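Local coordinates for protein ribonuclease S-F11 (Nicotiana alata, PDB 1IOO) that cleaves RNA as a secreted T2-family ribonuclease of the style, associated with gametophytic self-incompatibility, at residues Leu5-Thr10 and His32-Asp37. Numbering follows the deposited sequence.
Sequences LQLVLT and HGLWPD
Q6 and V8 pair with W35 and G33 where two neighbouring strands, 4-10 and 30-37, run antiparallel in the main sheet, and the catalytic histidine H32 sits at one end of this pairing. Q6 and W35 exchange two backbone bonds, W35 N to Q6 O being 2.9 Å, and V8 N gives a nearly straight bond to G33 O. At V8 the register slips: its carbonyl O accepts H32 N at 2.8 Å and, more weakly, G33 N at 3.3 Å. H32 and G33 thus both face V8 in a classic beta bulge, which brings the side chain of H32, the proton donor of this RNase T2 family enzyme, onto the same face of the sheet as V8 and W35. V8 divides its two methyls between these residues. CG1, anti to the backbone N (chi1 -178°), lies against H32 CB and the edge of its ring, whereas CG2 lies over one face of the W35 indole in a CH-pi contact, 3.6 Å from the centroid of the six-membered ring. The NE2 of H32 lies in the indole plane at the ring's edge, and W35 also stacks on H91, the catalytic proton acceptor, and touches Q87. An alanine in place of W35 would probably leave V8 CG2 without its aromatic partner and the H91 ring without its stack, free to turn. T10 OG1 packs tightly, 3.0 Å from H32 CB, and a water in the plane of the imidazole bonds to this hydroxyl and, weakly, to H32 ND1. On the reverse face, L5 CD2 packs against P36 CG at 3.7 Å, and L34 CD1 reaches back to L7 CB, beneath helix 101-113, which L5, L7 and L34 all touch.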
loop_
_atom_site.group_PDB
_atom_site.type_symbol
_atom_site.label_atom_id
_atom_site.label_comp_id
_atom_site.label_asym_id
_atom_site.label_seq_id
_atom_site.Cartn_x
_atom_site.Cartn_y
_atom_site.Cartn_z
ATOM N N LEU A 5 -0.582 -12.385 0.885
ATOM C CA LEU A 5 -1.251 -11.117 0.653
ATOM C C LEU A 5 -0.285 -9.988 0.937
ATOM O O LEU A 5 0.379 -9.989 1.974
ATOM C CB LEU A 5 -2.442 -10.937 1.598
ATOM C CG LEU A 5 -3.763 -11.654 1.371
ATOM C CD1 LEU A 5 -4.664 -11.387 2.570
ATOM C CD2 LEU A 5 -4.416 -11.148 0.092
ATOM N N GLN A 6 -0.175 -9.037 0.021
ATOM C CA GLN A 6 0.706 -7.914 0.253
ATOM C C GLN A 6 -0.076 -6.627 0.423
ATOM O O GLN A 6 -0.754 -6.172 -0.499
ATOM C CB GLN A 6 1.714 -7.735 -0.893
ATOM C CG GLN A 6 2.644 -6.553 -0.624
ATOM C CD GLN A 6 3.639 -6.279 -1.728
ATOM O OE1 GLN A 6 4.471 -5.380 -1.609
ATOM N NE2 GLN A 6 3.559 -7.044 -2.811
ATOM N N LEU A 7 -0.036 -6.072 1.630
ATOM C CA LEU A 7 -0.648 -4.781 1.863
ATOM C C LEU A 7 0.320 -3.703 1.415
ATOM O O LEU A 7 1.442 -3.624 1.923
ATOM C CB LEU A 7 -0.980 -4.587 3.349
ATOM C CG LEU A 7 -1.557 -3.210 3.707
ATOM C CD1 LEU A 7 -2.990 -3.098 3.205
ATOM C CD2 LEU A 7 -1.509 -3.009 5.217
ATOM N N VAL A 8 -0.080 -2.917 0.424
ATOM C CA VAL A 8 0.781 -1.866 -0.086
ATOM C C VAL A 8 0.327 -0.512 0.405
ATOM O O VAL A 8 -0.783 -0.071 0.103
ATOM C CB VAL A 8 0.812 -1.859 -1.625
ATOM C CG1 VAL A 8 1.773 -0.779 -2.123
ATOM C CG2 VAL A 8 1.230 -3.232 -2.133
ATOM N N LEU A 9 1.186 0.138 1.180
ATOM C CA LEU A 9 0.884 1.451 1.728
ATOM C C LEU A 9 1.672 2.534 1.010
ATOM O O LEU A 9 2.893 2.451 0.874
ATOM C CB LEU A 9 1.204 1.496 3.225
ATOM C CG LEU A 9 0.416 0.508 4.095
ATOM C CD1 LEU A 9 0.926 0.577 5.529
ATOM C CD2 LEU A 9 -1.074 0.817 4.049
ATOM N N THR A 10 0.953 3.552 0.560
ATOM C CA THR A 10 1.539 4.670 -0.156
ATOM C C THR A 10 1.897 5.816 0.783
ATOM O O THR A 10 1.180 6.091 1.742
ATOM C CB THR A 10 0.523 5.284 -1.148
ATOM O OG1 THR A 10 0.211 4.345 -2.180
ATOM C CG2 THR A 10 1.067 6.574 -1.748
ATOM N N HIS A 32 -2.657 1.661 -0.947
ATOM C CA HIS A 32 -2.544 1.673 -2.403
ATOM C C HIS A 32 -3.207 0.431 -2.957
ATOM O O HIS A 32 -3.844 0.453 -4.013
ATOM C CB HIS A 32 -1.083 1.682 -2.846
ATOM C CG HIS A 32 -0.914 1.648 -4.332
ATOM N ND1 HIS A 32 -1.458 2.605 -5.161
ATOM C CD2 HIS A 32 -0.283 0.763 -5.139
ATOM C CE1 HIS A 32 -1.171 2.309 -6.418
ATOM N NE2 HIS A 32 -0.459 1.197 -6.431
ATOM N N GLY A 33 -3.063 -0.659 -2.213
ATOM C CA GLY A 33 -3.676 -1.909 -2.600
ATOM C C GLY A 33 -3.431 -3.048 -1.631
ATOM O O GLY A 33 -2.685 -2.940 -0.654
ATOM N N LEU A 34 -4.143 -4.137 -1.893
ATOM C CA LEU A 34 -4.012 -5.386 -1.165
ATOM C C LEU A 34 -3.919 -6.486 -2.194
ATOM O O LEU A 34 -4.929 -6.889 -2.774
ATOM C CB LEU A 34 -5.219 -5.589 -0.238
ATOM C CG LEU A 34 -5.197 -6.822 0.673
ATOM C CD1 LEU A 34 -3.941 -6.819 1.536
ATOM C CD2 LEU A 34 -6.446 -6.840 1.546
ATOM N N TRP A 35 -2.702 -6.952 -2.449
ATOM C CA TRP A 35 -2.481 -7.849 -3.578
ATOM C C TRP A 35 -2.229 -9.307 -3.219
ATOM O O TRP A 35 -1.224 -9.648 -2.591
ATOM C CB TRP A 35 -1.287 -7.350 -4.409
ATOM C CG TRP A 35 -1.370 -5.910 -4.822
ATOM C CD1 TRP A 35 -2.497 -5.151 -4.937
ATOM C CD2 TRP A 35 -0.280 -5.067 -5.209
ATOM N NE1 TRP A 35 -2.178 -3.886 -5.374
ATOM C CE2 TRP A 35 -0.823 -3.808 -5.546
ATOM C CE3 TRP A 35 1.105 -5.252 -5.302
ATOM C CZ2 TRP A 35 -0.027 -2.737 -5.971
ATOM C CZ3 TRP A 35 1.897 -4.184 -5.727
ATOM C CH2 TRP A 35 1.325 -2.947 -6.053
ATOM N N PRO A 36 -3.154 -10.196 -3.616
ATOM C CA PRO A 36 -2.915 -11.610 -3.337
ATOM C C PRO A 36 -1.820 -11.941 -4.346
ATOM O O PRO A 36 -1.867 -11.452 -5.478
ATOM C CB PRO A 36 -4.236 -12.271 -3.730
ATOM C CG PRO A 36 -5.243 -11.192 -3.530
ATOM C CD PRO A 36 -4.538 -9.971 -4.065
ATOM N N ASP A 37 -0.825 -12.735 -3.974
ATOM C CA ASP A 37 0.235 -12.974 -4.937
ATOM C C ASP A 37 0.977 -14.268 -4.697
ATOM O O ASP A 37 0.716 -15.011 -3.748
ATOM C CB ASP A 37 1.246 -11.819 -4.889
ATOM C CG ASP A 37 1.685 -11.355 -6.268
ATOM O OD1 ASP A 37 1.759 -12.192 -7.190
ATOM O OD2 ASP A 37 1.972 -10.147 -6.424
HETATM O O HOH W 1 -2.610 5.291 -3.468
#